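Local coordinates for glutathione transferase o1 (Bombyx mori, PDB 3RBT), which belongs to the Omega class of glutathione transferases and probably catalyses glutathione transfer or glutathione-dependent reduction of dehydroascorbate, at residues M34-A47 with M174-L186. Residues are numbered along the deposited sequence; the frame is centred on the assembly and turned at random.
Sequences MNPYGHRVLLVLEA and MLDYMVWPWVERL
P181 is the central knob, seated among P36, H39, R40 and L43; the axes of helices 36-47 and 174-186 come within 8.2 Å and cross at 138°. H39 CG stands anti to its own N (chi1 -168°), bringing the ring against P181 CG in a CH-pi contact, with ND1 facing R185. CB of P36 lies over the W182 indole, 3.8 Å from the six-membered ring's centroid, another CH-pi contact, while the indole edge meets the Y37 face in a T-shaped pair. Further along, L43 CB packs 4.0 Å from Y177 CD2. The R40 guanidinium lies between M178 CE and W182, on opposite faces; NE donates to a lone pair of M178 O at 2.7 Å, and NH1 hydrogen-bonds S92 OG. At the polar edge, R185 NH1 donates almost straight (176°) to H39 ND1, in both group planes. Further hydrogen bonds join NH1 to P181 O, NH2 to M34 O and NE to Y234 OH. Replacing R185 with alanine is likely to leave H39 ND1 and M34 O without these donors. A water bridges H39 NE2 and E184 OE2; OE1 hydrogen-bonds Y230 OH. Directional arginine bonds to M178 O and M34 O thus edge a proline-aromatic centre, setting how the thioredoxin-like and helical domains meet.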
ATOM      1  N   MET A  34      22.911   0.670  -4.009  1.00 23.80           N
ATOM      2  CA  MET A  34      22.221   1.219  -5.190  1.00 23.17           C
ATOM      3  C   MET A  34      20.730   0.854  -5.310  1.00 21.73           C
ATOM      4  O   MET A  34      20.085   1.230  -6.290  1.00 21.54           O
ATOM      5  CB  MET A  34      22.954   0.858  -6.493  1.00 24.44           C
ATOM      6  CG  MET A  34      24.383   1.376  -6.602  1.00 26.97           C
ATOM      7  SD  MET A  34      24.510   3.168  -6.390  1.00 29.19           S
ATOM      8  CE  MET A  34      25.953   3.492  -7.395  1.00 30.26           C
ATOM      9  N   ASN A  35      20.188   0.112  -4.347  1.00 20.60           N
ATOM     10  CA  ASN A  35      18.746  -0.202  -4.372  1.00 19.78           C
ATOM     11  C   ASN A  35      17.940   1.017  -3.926  1.00 18.45           C
ATOM     12  O   ASN A  35      18.140   1.514  -2.817  1.00 17.96           O
ATOM     13  CB  ASN A  35      18.402  -1.417  -3.503  1.00 19.32           C
ATOM     14  CG  ASN A  35      16.908  -1.727  -3.494  1.00 19.48           C
ATOM     15  OD1 ASN A  35      16.187  -1.333  -2.569  1.00 19.44           O
ATOM     16  ND2 ASN A  35      16.437  -2.429  -4.525  1.00 16.21           N
ATOM     17  N   PRO A  36      17.045   1.503  -4.796  1.00 18.01           N
ATOM     18  CA  PRO A  36      16.246   2.713  -4.540  1.00 17.18           C
ATOM     19  C   PRO A  36      15.238   2.585  -3.381  1.00 16.63           C
ATOM     20  O   PRO A  36      14.926   3.586  -2.746  1.00 16.29           O
ATOM     21  CB  PRO A  36      15.507   2.932  -5.867  1.00 17.28           C
ATOM     22  CG  PRO A  36      15.405   1.543  -6.482  1.00 17.03           C
ATOM     23  CD  PRO A  36      16.719   0.890  -6.101  1.00 18.49           C
ATOM     24  N   TYR A  37      14.728   1.379  -3.121  1.00 16.21           N
ATOM     25  CA  TYR A  37      13.833   1.145  -1.974  1.00 15.38           C
ATOM     26  C   TYR A  37      14.576   1.302  -0.648  1.00 15.84           C
ATOM     27  O   TYR A  37      14.024   1.839   0.328  1.00 15.61           O
ATOM     28  CB  TYR A  37      13.164  -0.225  -2.069  1.00 15.90           C
ATOM     29  CG  TYR A  37      12.179  -0.336  -3.226  1.00 15.89           C
ATOM     30  CD1 TYR A  37      10.893   0.209  -3.131  1.00 15.58           C
ATOM     31  CD2 TYR A  37      12.553  -0.954  -4.426  1.00 16.03           C
ATOM     32  CE1 TYR A  37       9.985   0.120  -4.206  1.00 16.86           C
ATOM     33  CE2 TYR A  37      11.654  -1.058  -5.498  1.00 17.08           C
ATOM     34  CZ  TYR A  37      10.378  -0.517  -5.380  1.00 16.50           C
ATOM     35  OH  TYR A  37       9.513  -0.612  -6.437  1.00 19.19           O
ATOM     36  N   GLY A  38      15.839   0.866  -0.624  1.00 16.02           N
ATOM     37  CA  GLY A  38      16.726   1.134   0.503  1.00 15.93           C
ATOM     38  C   GLY A  38      17.107   2.604   0.599  1.00 15.73           C
ATOM     39  O   GLY A  38      17.188   3.150   1.691  1.00 15.81           O
ATOM     40  N   HIS A  39      17.350   3.236  -0.548  1.00 16.12           N
ATOM     41  CA  HIS A  39      17.658   4.678  -0.630  1.00 16.33           C
ATOM     42  C   HIS A  39      16.550   5.494   0.057  1.00 16.30           C
ATOM     43  O   HIS A  39      16.830   6.383   0.870  1.00 17.00           O
ATOM     44  CB  HIS A  39      17.810   5.089  -2.098  1.00 16.26           C
ATOM     45  CG  HIS A  39      18.402   6.454  -2.309  1.00 16.36           C
ATOM     46  ND1 HIS A  39      18.791   6.903  -3.555  1.00 15.57           N
ATOM     47  CD2 HIS A  39      18.683   7.460  -1.443  1.00 15.75           C
ATOM     48  CE1 HIS A  39      19.264   8.133  -3.449  1.00 17.24           C
ATOM     49  NE2 HIS A  39      19.215   8.491  -2.177  1.00 16.93           N
ATOM     50  N   ARG A  40      15.303   5.163  -0.268  1.00 15.77           N
ATOM     51  CA  ARG A  40      14.109   5.656   0.420  1.00 16.00           C
ATOM     52  C   ARG A  40      14.192   5.624   1.936  1.00 15.69           C
ATOM     53  O   ARG A  40      13.941   6.630   2.603  1.00 15.88           O
ATOM     54  CB  ARG A  40      12.914   4.787   0.040  1.00 16.07           C
ATOM     55  CG  ARG A  40      12.003   5.365  -0.960  1.00 17.25           C
ATOM     56  CD  ARG A  40      10.732   4.521  -1.025  1.00 18.19           C
ATOM     57  NE  ARG A  40       9.836   5.078  -2.028  1.00 17.59           N
ATOM     58  CZ  ARG A  40       8.780   4.467  -2.538  1.00 16.50           C
ATOM     59  NH1 ARG A  40       8.453   3.243  -2.149  1.00 15.56           N
ATOM     60  NH2 ARG A  40       8.054   5.101  -3.446  1.00 18.77           N
ATOM     61  N   VAL A  41      14.489   4.444   2.474  1.00 15.37           N
ATOM     62  CA  VAL A  41      14.571   4.256   3.908  1.00 15.49           C
ATOM     63  C   VAL A  41      15.777   5.006   4.491  1.00 16.18           C
ATOM     64  O   VAL A  41      15.682   5.566   5.581  1.00 17.11           O
ATOM     65  CB  VAL A  41      14.593   2.754   4.295  1.00 15.30           C
ATOM     66  CG1 VAL A  41      14.661   2.593   5.813  1.00 14.67           C
ATOM     67  CG2 VAL A  41      13.343   2.044   3.742  1.00 14.43           C
ATOM     68  N   LEU A  42      16.898   5.028   3.771  1.00 16.15           N
ATOM     69  CA  LEU A  42      18.057   5.824   4.210  1.00 16.95           C
ATOM     70  C   LEU A  42      17.720   7.316   4.343  1.00 16.68           C
ATOM     71  O   LEU A  42      18.138   7.962   5.296  1.00 17.19           O
ATOM     72  CB  LEU A  42      19.274   5.627   3.287  1.00 17.03           C
ATOM     73  CG  LEU A  42      19.980   4.264   3.356  1.00 18.51           C
ATOM     74  CD1 LEU A  42      20.961   4.092   2.188  1.00 19.09           C
ATOM     75  CD2 LEU A  42      20.695   4.078   4.700  1.00 18.25           C
ATOM     76  N   LEU A  43      16.973   7.848   3.382  1.00 16.15           N
ATOM     77  CA  LEU A  43      16.546   9.255   3.417  1.00 16.70           C
ATOM     78  C   LEU A  43      15.699   9.593   4.652  1.00 16.77           C
ATOM     79  O   LEU A  43      15.946  10.596   5.328  1.00 17.40           O
ATOM     80  CB  LEU A  43      15.772   9.615   2.144  1.00 15.87           C
ATOM     81  CG  LEU A  43      16.574   9.600   0.840  1.00 16.81           C
ATOM     82  CD1 LEU A  43      15.650   9.838  -0.376  1.00 15.12           C
ATOM     83  CD2 LEU A  43      17.770  10.567   0.863  1.00 16.36           C
ATOM     84  N   VAL A  44      14.712   8.741   4.932  1.00 16.22           N
ATOM     85  CA  VAL A  44      13.803   8.920   6.070  1.00 16.42           C
ATOM     86  C   VAL A  44      14.539   8.833   7.406  1.00 17.37           C
ATOM     87  O   VAL A  44      14.391   9.716   8.259  1.00 18.86           O
ATOM     88  CB  VAL A  44      12.605   7.930   5.991  1.00 15.72           C
ATOM     89  CG1 VAL A  44      11.747   7.978   7.267  1.00 15.61           C
ATOM     90  CG2 VAL A  44      11.760   8.259   4.767  1.00 14.00           C
ATOM     91  N   LEU A  45      15.347   7.790   7.578  1.00 17.68           N
ATOM     92  CA  LEU A  45      16.176   7.643   8.785  1.00 18.34           C
ATOM     93  C   LEU A  45      17.005   8.888   9.066  1.00 19.40           C
ATOM     94  O   LEU A  45      17.104   9.350  10.213  1.00 20.47           O
ATOM     95  CB  LEU A  45      17.119   6.450   8.640  1.00 18.11           C
ATOM     96  CG  LEU A  45      16.529   5.045   8.786  1.00 17.89           C
ATOM     97  CD1 LEU A  45      17.435   4.058   8.078  1.00 17.08           C
ATOM     98  CD2 LEU A  45      16.362   4.673  10.266  1.00 18.35           C
ATOM     99  N   GLU A  46      17.608   9.420   8.010  1.00 19.53           N
ATOM    100  CA  GLU A  46      18.456  10.600   8.113  1.00 20.91           C
ATOM    101  C   GLU A  46      17.590  11.826   8.440  1.00 21.09           C
ATOM    102  O   GLU A  46      17.898  12.575   9.364  1.00 21.83           O
ATOM    103  CB  GLU A  46      19.245  10.784   6.807  1.00 21.12           C
ATOM    104  CG  GLU A  46      20.553  11.566   6.938  1.00 24.54           C
ATOM    105  CD  GLU A  46      21.681  10.770   7.585  1.00 26.23           C
ATOM    106  OE1 GLU A  46      22.039   9.682   7.094  1.00 26.89           O
ATOM    107  OE2 GLU A  46      22.226  11.249   8.589  1.00 30.73           O
ATOM    108  N   ALA A  47      16.480  11.993   7.717  1.00 20.66           N
ATOM    109  CA  ALA A  47      15.534  13.090   7.979  1.00 21.51           C
ATOM    110  C   ALA A  47      15.043  13.097   9.425  1.00 22.30           C
ATOM    111  O   ALA A  47      14.896  14.157  10.030  1.00 22.79           O
ATOM    112  CB  ALA A  47      14.354  13.024   7.024  1.00 20.56           C
ATOM    113  N   MET A 174       7.355  13.682   3.697  1.00 16.40           N
ATOM    114  CA  MET A 174       7.387  12.266   3.336  1.00 14.95           C
ATOM    115  C   MET A 174       7.308  11.997   1.822  1.00 15.14           C
ATOM    116  O   MET A 174       8.073  11.189   1.296  1.00 14.88           O
ATOM    117  CB  MET A 174       6.269  11.496   4.052  1.00 15.02           C
ATOM    118  CG  MET A 174       6.319   9.986   3.811  1.00 12.75           C
ATOM    119  SD  MET A 174       7.830   9.250   4.493  1.00 12.72           S
ATOM    120  CE  MET A 174       7.324   8.930   6.189  1.00 14.29           C
ATOM    121  N   LEU A 175       6.380  12.649   1.128  1.00 15.56           N
ATOM    122  CA  LEU A 175       6.246  12.427  -0.320  1.00 15.77           C
ATOM    123  C   LEU A 175       7.549  12.768  -1.081  1.00 16.03           C
ATOM    124  O   LEU A 175       8.026  11.968  -1.890  1.00 16.01           O
ATOM    125  CB  LEU A 175       5.038  13.182  -0.893  1.00 15.93           C
ATOM    126  CG  LEU A 175       4.734  12.998  -2.388  1.00 17.19           C
ATOM    127  CD1 LEU A 175       4.475  11.511  -2.752  1.00 15.32           C
ATOM    128  CD2 LEU A 175       3.565  13.876  -2.823  1.00 16.93           C
ATOM    129  N   ASP A 176       8.132  13.931  -0.795  1.00 16.30           N
ATOM    130  CA  ASP A 176       9.419  14.309  -1.385  1.00 16.74           C
ATOM    131  C   ASP A 176      10.493  13.216  -1.295  1.00 16.40           C
ATOM    132  O   ASP A 176      11.096  12.859  -2.302  1.00 16.33           O
ATOM    133  CB  ASP A 176       9.925  15.604  -0.755  1.00 16.95           C
ATOM    134  CG  ASP A 176       8.960  16.741  -0.950  1.00 17.55           C
ATOM    135  OD1 ASP A 176       8.958  17.352  -2.046  1.00 15.22           O
ATOM    136  OD2 ASP A 176       8.188  17.012  -0.007  1.00 18.84           O
ATOM    137  N   TYR A 177      10.723  12.685  -0.098  1.00 16.37           N
ATOM    138  CA  TYR A 177      11.759  11.671   0.091  1.00 16.06           C
ATOM    139  C   TYR A 177      11.374  10.294  -0.475  1.00 15.72           C
ATOM    140  O   TYR A 177      12.246   9.563  -0.946  1.00 15.18           O
ATOM    141  CB  TYR A 177      12.155  11.547   1.565  1.00 15.76           C
ATOM    142  CG  TYR A 177      12.871  12.765   2.132  1.00 16.66           C
ATOM    143  CD1 TYR A 177      12.356  13.455   3.229  1.00 15.82           C
ATOM    144  CD2 TYR A 177      14.070  13.213   1.580  1.00 16.34           C
ATOM    145  CE1 TYR A 177      13.017  14.560   3.755  1.00 18.14           C
ATOM    146  CE2 TYR A 177      14.733  14.313   2.103  1.00 17.99           C
ATOM    147  CZ  TYR A 177      14.200  14.986   3.181  1.00 18.56           C
ATOM    148  OH  TYR A 177      14.865  16.082   3.690  1.00 20.84           O
ATOM    149  N   MET A 178      10.085   9.947  -0.419  1.00 15.62           N
ATOM    150  CA  MET A 178       9.599   8.675  -0.977  1.00 15.99           C
ATOM    151  C   MET A 178       9.857   8.583  -2.480  1.00 16.77           C
ATOM    152  O   MET A 178      10.157   7.519  -3.009  1.00 17.36           O
ATOM    153  CB  MET A 178       8.094   8.486  -0.712  1.00 16.32           C
ATOM    154  CG  MET A 178       7.712   8.158   0.749  1.00 16.04           C
ATOM    155  SD  MET A 178       8.700   6.865   1.526  1.00 16.39           S
ATOM    156  CE  MET A 178       7.843   5.397   1.015  1.00 17.79           C
ATOM    157  N   VAL A 179       9.747   9.722  -3.146  1.00 17.25           N
ATOM    158  CA  VAL A 179       9.798   9.832  -4.592  1.00 18.33           C
ATOM    159  C   VAL A 179      11.235  10.052  -5.105  1.00 18.70           C
ATOM    160  O   VAL A 179      11.583   9.635  -6.224  1.00 19.59           O
ATOM    161  CB  VAL A 179       8.835  10.987  -5.006  1.00 18.99           C
ATOM    162  CG1 VAL A 179       9.384  11.860  -6.066  1.00 21.21           C
ATOM    163  CG2 VAL A 179       7.437  10.440  -5.341  1.00 19.82           C
ATOM    164  N   TRP A 180      12.067  10.672  -4.272  1.00 17.83           N
ATOM    165  CA  TRP A 180      13.393  11.118  -4.692  1.00 18.20           C
ATOM    166  C   TRP A 180      14.325  10.057  -5.298  1.00 17.90           C
ATOM    167  O   TRP A 180      14.946  10.325  -6.326  1.00 18.88           O
ATOM    168  CB  TRP A 180      14.125  11.883  -3.578  1.00 17.95           C
ATOM    169  CG  TRP A 180      15.409  12.469  -4.099  1.00 18.83           C
ATOM    170  CD1 TRP A 180      16.673  12.104  -3.767  1.00 18.48           C
ATOM    171  CD2 TRP A 180      15.534  13.489  -5.103  1.00 19.11           C
ATOM    172  NE1 TRP A 180      17.589  12.846  -4.488  1.00 19.39           N
ATOM    173  CE2 TRP A 180      16.908  13.699  -5.318  1.00 19.82           C
ATOM    174  CE3 TRP A 180      14.609  14.239  -5.846  1.00 17.69           C
ATOM    175  CZ2 TRP A 180      17.388  14.653  -6.228  1.00 21.38           C
ATOM    176  CZ3 TRP A 180      15.082  15.166  -6.761  1.00 19.51           C
ATOM    177  CH2 TRP A 180      16.459  15.365  -6.946  1.00 20.43           C
ATOM    178  N   PRO A 181      14.448   8.869  -4.668  1.00 16.84           N
ATOM    179  CA  PRO A 181      15.442   7.933  -5.190  1.00 17.46           C
ATOM    180  C   PRO A 181      15.349   7.689  -6.705  1.00 18.03           C
ATOM    181  O   PRO A 181      16.378   7.694  -7.375  1.00 18.93           O
ATOM    182  CB  PRO A 181      15.158   6.651  -4.391  1.00 16.76           C
ATOM    183  CG  PRO A 181      14.688   7.170  -3.089  1.00 15.25           C
ATOM    184  CD  PRO A 181      13.798   8.322  -3.461  1.00 15.94           C
ATOM    185  N   TRP A 182      14.140   7.521  -7.232  1.00 17.53           N
ATOM    186  CA  TRP A 182      13.958   7.305  -8.664  1.00 18.44           C
ATOM    187  C   TRP A 182      14.232   8.566  -9.473  1.00 19.03           C
ATOM    188  O   TRP A 182      14.842   8.491 -10.538  1.00 19.64           O
ATOM    189  CB  TRP A 182      12.579   6.707  -8.969  1.00 18.04           C
ATOM    190  CG  TRP A 182      12.502   5.308  -8.434  1.00 18.77           C
ATOM    191  CD1 TRP A 182      12.781   4.144  -9.114  1.00 18.98           C
ATOM    192  CD2 TRP A 182      12.166   4.921  -7.099  1.00 17.44           C
ATOM    193  NE1 TRP A 182      12.624   3.064  -8.279  1.00 17.84           N
ATOM    194  CE2 TRP A 182      12.252   3.513  -7.036  1.00 17.58           C
ATOM    195  CE3 TRP A 182      11.790   5.630  -5.947  1.00 17.71           C
ATOM    196  CZ2 TRP A 182      11.969   2.799  -5.865  1.00 15.33           C
ATOM    197  CZ3 TRP A 182      11.516   4.919  -4.787  1.00 15.57           C
ATOM    198  CH2 TRP A 182      11.613   3.518  -4.755  1.00 15.60           C
ATOM    199  N   VAL A 183      13.823   9.721  -8.948  1.00 19.11           N
ATOM    200  CA  VAL A 183      14.096  10.995  -9.610  1.00 20.03           C
ATOM    201  C   VAL A 183      15.610  11.254  -9.754  1.00 20.70           C
ATOM    202  O   VAL A 183      16.080  11.656 -10.817  1.00 21.89           O
ATOM    203  CB  VAL A 183      13.356  12.171  -8.921  1.00 20.03           C
ATOM    204  CG1 VAL A 183      13.739  13.506  -9.552  1.00 20.73           C
ATOM    205  CG2 VAL A 183      11.851  11.968  -9.026  1.00 19.90           C
ATOM    206  N   GLU A 184      16.370  11.001  -8.691  1.00 20.01           N
ATOM    207  CA  GLU A 184      17.823  11.188  -8.727  1.00 20.66           C
ATOM    208  C   GLU A 184      18.482  10.294  -9.788  1.00 21.65           C
ATOM    209  O   GLU A 184      19.428  10.712 -10.463  1.00 22.29           O
ATOM    210  CB  GLU A 184      18.420  10.888  -7.363  1.00 19.72           C
ATOM    211  CG  GLU A 184      19.809  11.435  -7.160  1.00 20.31           C
ATOM    212  CD  GLU A 184      20.335  11.077  -5.794  1.00 20.71           C
ATOM    213  OE1 GLU A 184      20.916   9.976  -5.653  1.00 18.98           O
ATOM    214  OE2 GLU A 184      20.150  11.891  -4.860  1.00 20.20           O
ATOM    215  N   ARG A 185      17.973   9.065  -9.907  1.00 21.09           N
ATOM    216  CA  ARG A 185      18.445   8.105 -10.904  1.00 22.01           C
ATOM    217  C   ARG A 185      18.160   8.545 -12.337  1.00 23.16           C
ATOM    218  O   ARG A 185      18.965   8.288 -13.224  1.00 23.79           O
ATOM    219  CB  ARG A 185      17.867   6.713 -10.644  1.00 20.96           C
ATOM    220  CG  ARG A 185      18.577   5.998  -9.507  1.00 20.63           C
ATOM    221  CD  ARG A 185      17.767   4.849  -8.919  1.00 19.04           C
ATOM    222  NE  ARG A 185      18.562   4.160  -7.901  1.00 19.90           N
ATOM    223  CZ  ARG A 185      18.774   4.622  -6.668  1.00 20.66           C
ATOM    224  NH1 ARG A 185      18.249   5.780  -6.282  1.00 19.96           N
ATOM    225  NH2 ARG A 185      19.524   3.931  -5.817  1.00 21.05           N
ATOM    226  N   LEU A 186      17.038   9.232 -12.551  1.00 23.58           N
ATOM    227  CA  LEU A 186      16.658   9.692 -13.894  1.00 25.09           C
ATOM    228  C   LEU A 186      17.702  10.579 -14.559  1.00 26.50           C
ATOM    229  O   LEU A 186      17.865  10.529 -15.777  1.00 26.98           O
ATOM    230  CB  LEU A 186      15.302  10.397 -13.886  1.00 25.37           C
ATOM    231  CG  LEU A 186      14.099   9.524 -13.523  1.00 25.68           C
ATOM    232  CD1 LEU A 186      12.810  10.340 -13.539  1.00 27.27           C
ATOM    233  CD2 LEU A 186      13.989   8.305 -14.443  1.00 28.18           C
TER
HETATM  234  O   HOH W   1      19.973  10.953  -2.285  1.00  7.87           O